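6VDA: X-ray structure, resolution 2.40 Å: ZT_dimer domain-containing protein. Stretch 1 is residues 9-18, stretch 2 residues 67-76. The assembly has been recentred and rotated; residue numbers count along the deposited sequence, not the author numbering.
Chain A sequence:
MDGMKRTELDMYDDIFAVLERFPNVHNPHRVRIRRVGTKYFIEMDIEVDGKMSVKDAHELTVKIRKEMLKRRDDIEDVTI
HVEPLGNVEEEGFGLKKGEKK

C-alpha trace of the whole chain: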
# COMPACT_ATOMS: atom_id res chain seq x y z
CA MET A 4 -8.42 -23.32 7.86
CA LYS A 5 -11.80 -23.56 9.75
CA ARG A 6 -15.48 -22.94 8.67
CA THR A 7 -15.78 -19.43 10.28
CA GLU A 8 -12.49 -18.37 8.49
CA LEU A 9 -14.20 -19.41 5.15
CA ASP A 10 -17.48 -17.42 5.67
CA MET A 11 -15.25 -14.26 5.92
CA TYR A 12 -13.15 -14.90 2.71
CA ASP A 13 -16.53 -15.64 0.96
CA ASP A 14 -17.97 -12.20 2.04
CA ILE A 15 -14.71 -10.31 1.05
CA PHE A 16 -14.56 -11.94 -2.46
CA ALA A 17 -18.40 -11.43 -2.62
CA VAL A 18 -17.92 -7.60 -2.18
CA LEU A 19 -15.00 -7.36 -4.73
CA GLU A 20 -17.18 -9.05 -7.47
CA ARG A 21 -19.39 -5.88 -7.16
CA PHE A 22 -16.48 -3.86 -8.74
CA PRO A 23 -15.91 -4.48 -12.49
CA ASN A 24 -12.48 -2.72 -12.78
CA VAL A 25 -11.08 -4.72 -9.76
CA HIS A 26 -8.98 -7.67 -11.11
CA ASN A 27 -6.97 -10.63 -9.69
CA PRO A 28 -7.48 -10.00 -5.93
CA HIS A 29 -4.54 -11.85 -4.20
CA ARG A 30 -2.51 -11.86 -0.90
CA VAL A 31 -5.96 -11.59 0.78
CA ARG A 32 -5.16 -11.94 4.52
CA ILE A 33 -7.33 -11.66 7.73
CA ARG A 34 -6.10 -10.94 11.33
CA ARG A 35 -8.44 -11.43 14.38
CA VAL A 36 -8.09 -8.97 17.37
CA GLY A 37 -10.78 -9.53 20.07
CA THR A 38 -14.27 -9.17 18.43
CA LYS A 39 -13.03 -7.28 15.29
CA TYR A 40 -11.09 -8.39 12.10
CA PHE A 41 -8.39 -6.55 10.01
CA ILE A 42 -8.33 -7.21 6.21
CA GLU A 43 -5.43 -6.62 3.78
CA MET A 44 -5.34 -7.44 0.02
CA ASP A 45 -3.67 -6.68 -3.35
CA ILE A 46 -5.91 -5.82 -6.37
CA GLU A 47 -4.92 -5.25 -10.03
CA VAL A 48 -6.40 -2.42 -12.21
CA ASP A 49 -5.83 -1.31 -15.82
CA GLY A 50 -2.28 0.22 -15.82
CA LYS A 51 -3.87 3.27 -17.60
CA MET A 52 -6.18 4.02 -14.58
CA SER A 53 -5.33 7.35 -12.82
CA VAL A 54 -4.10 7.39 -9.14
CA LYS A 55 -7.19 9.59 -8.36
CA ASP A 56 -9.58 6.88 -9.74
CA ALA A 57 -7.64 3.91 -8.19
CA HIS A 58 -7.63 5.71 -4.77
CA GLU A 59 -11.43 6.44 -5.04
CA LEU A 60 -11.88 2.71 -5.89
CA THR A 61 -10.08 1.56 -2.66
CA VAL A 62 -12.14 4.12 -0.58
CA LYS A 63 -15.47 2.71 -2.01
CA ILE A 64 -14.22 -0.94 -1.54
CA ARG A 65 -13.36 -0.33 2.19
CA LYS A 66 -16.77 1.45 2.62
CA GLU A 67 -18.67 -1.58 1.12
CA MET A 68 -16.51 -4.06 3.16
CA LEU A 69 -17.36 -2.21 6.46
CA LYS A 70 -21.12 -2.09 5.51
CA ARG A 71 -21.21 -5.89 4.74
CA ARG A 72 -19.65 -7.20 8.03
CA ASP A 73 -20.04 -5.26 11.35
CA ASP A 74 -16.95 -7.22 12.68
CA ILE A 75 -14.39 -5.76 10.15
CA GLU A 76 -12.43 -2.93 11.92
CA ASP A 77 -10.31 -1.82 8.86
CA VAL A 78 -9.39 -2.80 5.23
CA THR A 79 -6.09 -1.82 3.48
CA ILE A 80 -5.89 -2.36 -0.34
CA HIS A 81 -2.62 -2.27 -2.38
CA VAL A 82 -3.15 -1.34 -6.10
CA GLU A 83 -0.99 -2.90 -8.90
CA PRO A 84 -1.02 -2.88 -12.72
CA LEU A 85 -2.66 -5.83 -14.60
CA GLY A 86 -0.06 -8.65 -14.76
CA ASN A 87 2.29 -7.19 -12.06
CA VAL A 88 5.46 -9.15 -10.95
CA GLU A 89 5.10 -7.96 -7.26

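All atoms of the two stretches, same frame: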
# COMPACT_ATOMS: atom_id res chain seq x y z
N LEU A 9 -13.72 -19.28 6.55
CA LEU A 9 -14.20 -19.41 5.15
C LEU A 9 -15.32 -18.40 4.87
O LEU A 9 -15.23 -17.73 3.83
CB LEU A 9 -14.70 -20.84 4.94
CG LEU A 9 -14.97 -21.23 3.49
CD1 LEU A 9 -13.66 -21.38 2.73
CD2 LEU A 9 -15.79 -22.51 3.41
N ASP A 10 -16.33 -18.36 5.75
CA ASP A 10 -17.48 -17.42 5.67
C ASP A 10 -16.92 -16.03 5.34
O ASP A 10 -17.43 -15.38 4.42
CB ASP A 10 -18.32 -17.40 6.95
CG ASP A 10 -19.80 -17.18 6.66
OD1 ASP A 10 -20.41 -18.07 6.00
OD2 ASP A 10 -20.32 -16.06 7.02
N MET A 11 -15.85 -15.62 6.04
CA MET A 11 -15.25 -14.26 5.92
C MET A 11 -14.64 -14.06 4.53
O MET A 11 -14.95 -13.01 3.91
CB MET A 11 -14.17 -14.03 6.98
CG MET A 11 -13.40 -12.73 6.79
SD MET A 11 -14.46 -11.26 6.83
CE MET A 11 -14.53 -11.00 8.60
N TYR A 12 -13.78 -14.98 4.06
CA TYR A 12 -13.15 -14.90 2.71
C TYR A 12 -14.27 -14.83 1.67
O TYR A 12 -14.13 -14.05 0.72
CB TYR A 12 -12.17 -16.05 2.43
CG TYR A 12 -10.82 -15.89 3.07
CD1 TYR A 12 -10.00 -14.82 2.76
CD2 TYR A 12 -10.35 -16.79 4.01
CE1 TYR A 12 -8.76 -14.65 3.35
CE2 TYR A 12 -9.11 -16.64 4.62
CZ TYR A 12 -8.31 -15.57 4.28
OH TYR A 12 -7.08 -15.40 4.88
N ASP A 13 -15.36 -15.58 1.88
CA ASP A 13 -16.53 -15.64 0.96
C ASP A 13 -17.11 -14.23 0.85
O ASP A 13 -17.28 -13.76 -0.29
CB ASP A 13 -17.56 -16.69 1.40
CG ASP A 13 -17.17 -18.13 1.09
OD1 ASP A 13 -16.33 -18.34 0.20
OD2 ASP A 13 -17.72 -19.04 1.74
N ASP A 14 -17.35 -13.55 1.98
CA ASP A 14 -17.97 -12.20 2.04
C ASP A 14 -17.04 -11.15 1.39
O ASP A 14 -17.56 -10.27 0.69
CB ASP A 14 -18.33 -11.82 3.48
CG ASP A 14 -19.38 -12.73 4.10
OD1 ASP A 14 -19.66 -13.79 3.50
OD2 ASP A 14 -19.92 -12.37 5.16
N ILE A 15 -15.73 -11.25 1.62
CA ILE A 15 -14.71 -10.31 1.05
C ILE A 15 -14.76 -10.43 -0.48
O ILE A 15 -15.02 -9.42 -1.15
CB ILE A 15 -13.29 -10.62 1.59
CG1 ILE A 15 -13.19 -10.41 3.10
CG2 ILE A 15 -12.24 -9.82 0.83
CD1 ILE A 15 -11.98 -11.06 3.73
N PHE A 16 -14.54 -11.64 -1.00
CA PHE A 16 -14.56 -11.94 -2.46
C PHE A 16 -15.94 -11.58 -3.02
O PHE A 16 -16.01 -11.11 -4.17
CB PHE A 16 -14.15 -13.38 -2.73
CG PHE A 16 -12.66 -13.58 -2.82
CD1 PHE A 16 -11.98 -13.30 -3.99
CD2 PHE A 16 -11.93 -14.02 -1.72
CE1 PHE A 16 -10.60 -13.47 -4.07
CE2 PHE A 16 -10.55 -14.18 -1.80
CZ PHE A 16 -9.89 -13.92 -2.98
N ALA A 17 -17.00 -11.76 -2.23
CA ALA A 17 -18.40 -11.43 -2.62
C ALA A 17 -18.51 -9.92 -2.88
O ALA A 17 -19.11 -9.55 -3.89
CB ALA A 17 -19.37 -11.89 -1.56
N VAL A 18 -17.91 -9.09 -2.03
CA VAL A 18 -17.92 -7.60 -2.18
C VAL A 18 -17.08 -7.16 -3.39
O VAL A 18 -17.50 -6.21 -4.08
CB VAL A 18 -17.45 -6.89 -0.90
CG1 VAL A 18 -17.29 -5.39 -1.13
CG2 VAL A 18 -18.37 -7.16 0.28
N GLU A 67 -17.77 -0.42 1.38
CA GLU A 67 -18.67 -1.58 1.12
C GLU A 67 -18.29 -2.76 2.02
O GLU A 67 -19.22 -3.45 2.50
CB GLU A 67 -18.63 -1.99 -0.35
CG GLU A 67 -19.50 -1.12 -1.24
CD GLU A 67 -20.92 -0.95 -0.72
OE1 GLU A 67 -21.58 -1.99 -0.45
OE2 GLU A 67 -21.35 0.21 -0.54
N MET A 68 -16.99 -2.99 2.26
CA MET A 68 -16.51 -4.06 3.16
C MET A 68 -17.08 -3.82 4.56
O MET A 68 -17.67 -4.75 5.12
CB MET A 68 -14.98 -4.09 3.24
CG MET A 68 -14.30 -4.43 1.93
SD MET A 68 -14.37 -6.19 1.52
CE MET A 68 -13.33 -6.85 2.83
N LEU A 69 -16.94 -2.59 5.09
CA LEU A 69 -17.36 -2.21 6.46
C LEU A 69 -18.88 -2.32 6.60
O LEU A 69 -19.34 -2.68 7.70
CB LEU A 69 -16.85 -0.79 6.77
CG LEU A 69 -15.57 -0.71 7.60
CD1 LEU A 69 -14.52 -1.69 7.11
CD2 LEU A 69 -15.00 0.71 7.59
N LYS A 70 -19.63 -2.03 5.53
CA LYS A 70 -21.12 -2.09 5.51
C LYS A 70 -21.59 -3.55 5.55
O LYS A 70 -22.66 -3.81 6.12
CB LYS A 70 -21.70 -1.39 4.28
CG LYS A 70 -21.80 0.13 4.36
CD LYS A 70 -22.69 0.74 3.29
N ARG A 71 -20.83 -4.47 4.94
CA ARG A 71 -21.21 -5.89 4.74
C ARG A 71 -21.11 -6.65 6.07
O ARG A 71 -22.07 -7.37 6.42
CB ARG A 71 -20.30 -6.54 3.69
CG ARG A 71 -20.48 -8.04 3.53
CD ARG A 71 -21.44 -8.39 2.42
NE ARG A 71 -21.40 -9.81 2.10
CZ ARG A 71 -21.92 -10.37 1.01
NH1 ARG A 71 -22.53 -9.62 0.11
NH2 ARG A 71 -21.82 -11.67 0.83
N ARG A 72 -19.96 -6.53 6.75
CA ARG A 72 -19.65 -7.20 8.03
C ARG A 72 -19.43 -6.13 9.10
O ARG A 72 -18.57 -5.28 8.90
CB ARG A 72 -18.39 -8.06 7.88
CG ARG A 72 -18.50 -9.18 6.85
CD ARG A 72 -19.04 -10.46 7.45
NE ARG A 72 -18.08 -11.09 8.37
CZ ARG A 72 -18.15 -12.37 8.80
NH1 ARG A 72 -17.27 -12.84 9.66
NH2 ARG A 72 -19.05 -13.19 8.29
N ASP A 73 -20.17 -6.21 10.22
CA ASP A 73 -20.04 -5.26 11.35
C ASP A 73 -18.84 -5.65 12.24
O ASP A 73 -18.62 -4.94 13.24
CB ASP A 73 -21.34 -5.17 12.16
CG ASP A 73 -21.80 -6.49 12.76
OD1 ASP A 73 -22.41 -7.30 12.03
OD2 ASP A 73 -21.54 -6.70 13.96
N ASP A 74 -18.10 -6.70 11.88
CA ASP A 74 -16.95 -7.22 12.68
C ASP A 74 -15.62 -6.96 11.96
O ASP A 74 -14.59 -7.42 12.48
CB ASP A 74 -17.13 -8.70 13.02
CG ASP A 74 -17.28 -9.61 11.82
OD1 ASP A 74 -17.49 -9.09 10.71
OD2 ASP A 74 -17.20 -10.84 12.00
N ILE A 75 -15.62 -6.26 10.83
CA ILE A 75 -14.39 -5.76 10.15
C ILE A 75 -14.08 -4.36 10.68
O ILE A 75 -14.93 -3.47 10.53
CB ILE A 75 -14.54 -5.76 8.61
CG1 ILE A 75 -14.78 -7.17 8.06
CG2 ILE A 75 -13.33 -5.11 7.96
CD1 ILE A 75 -15.20 -7.19 6.61
N GLU A 76 -12.89 -4.19 11.28
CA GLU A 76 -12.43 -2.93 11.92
C GLU A 76 -11.78 -2.03 10.86
O GLU A 76 -12.04 -0.81 10.89
CB GLU A 76 -11.48 -3.26 13.07
CG GLU A 76 -10.96 -2.05 13.83
CD GLU A 76 -12.00 -1.27 14.63
OE1 GLU A 76 -12.99 -1.88 15.08
OE2 GLU A 76 -11.81 -0.05 14.80

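Residues 9-18 form an unbroken length of helix, knitted by i to i+4 bonds such as D14 N to D10 O at 3.1 Å and V18 N to D14 O at 3.0 Å. The second stretch is more varied: the end of a helix through R71, a type I turn from R72 to I75, and the start of a strand at I75 and E76. The two helices run closer to antiparallel than parallel, with 137° between their N-to-C directions and axes 10.0 Å apart at closest approach. The backbones are nearest at the C-terminal side of stretch 1, where V18 CA lies 6.6 Å from M68 CA; D14 CA and R71 CA are 7.6 Å apart. R72 is the first residue to leave helical phi/psi, and the chain turns there, so one side of helix 9-18 meets a helix end, a turn and a strand start in succession.

The spacing of the contact residues on stretch 1 is the first rule: M11, D14, I15 and V18 recur at intervals of three and four, which puts them on one side of the helix, while F16 points away. V18, its CA-to-CB bond toward the partner, is the best covered residue of stretch 1. Beta-branched and compact, it fits where the backbones are close: V18 CB lies 4.0 Å from M68 SD, V18 CG1 3.7 Å from E67 CB, and V18 CG2 3.9 Å from R71 CD.

Methionine suits places where the side chain must bend to reach its partner. The CA-to-CB bond of M68 points sideways, but its flexible chain, m at all three chi angles, carries M68 CE to within 3.6 Å of I15 CG1. M11 does the same from the other helix. Also starting sideways, it turns through t, p and p so that M11 CE reaches 3.9 Å from I75 CG1 and 3.5 Å from R72 NH1. M11, I15, V18, M68 and I75 are all buried, and no polar bond is asked of their side chains here.

Charge is arranged along the more exposed side of this core. R72, with three m rotamers, folds its guanidinium back among three aspartates. R72 NH2 forms salt bridges with D10 OD2 and D14 OD2, each at 3.4 Å, the latter including a weak hydrogen bond. Within its own stretch, R72 NE makes a weak hydrogen bond to D74 OD1 at 3.1 Å and R72 NH1 a salt bridge to D74 OD2, also at 3.1 Å. D74 thus braces the arginine from the turn while D10 and D14, one helical turn apart, meet it from the helix. M11 CA lies over one face of the guanidinium, and D10 OD2 approaches its edge.

R71 plays a different part. Its guanidinium lies flat against helix 9-18, with D14 O and A17 CB over one face; A17 CB is 3.4 Å from R71 NH2. The small methyl of alanine permits this close approach. D14 OD1 is 4.0 Å from R71 NH2, near enough for favourable electrostatics but beyond a salt bridge. Altogether the contact buries 551 Å², counting both sides.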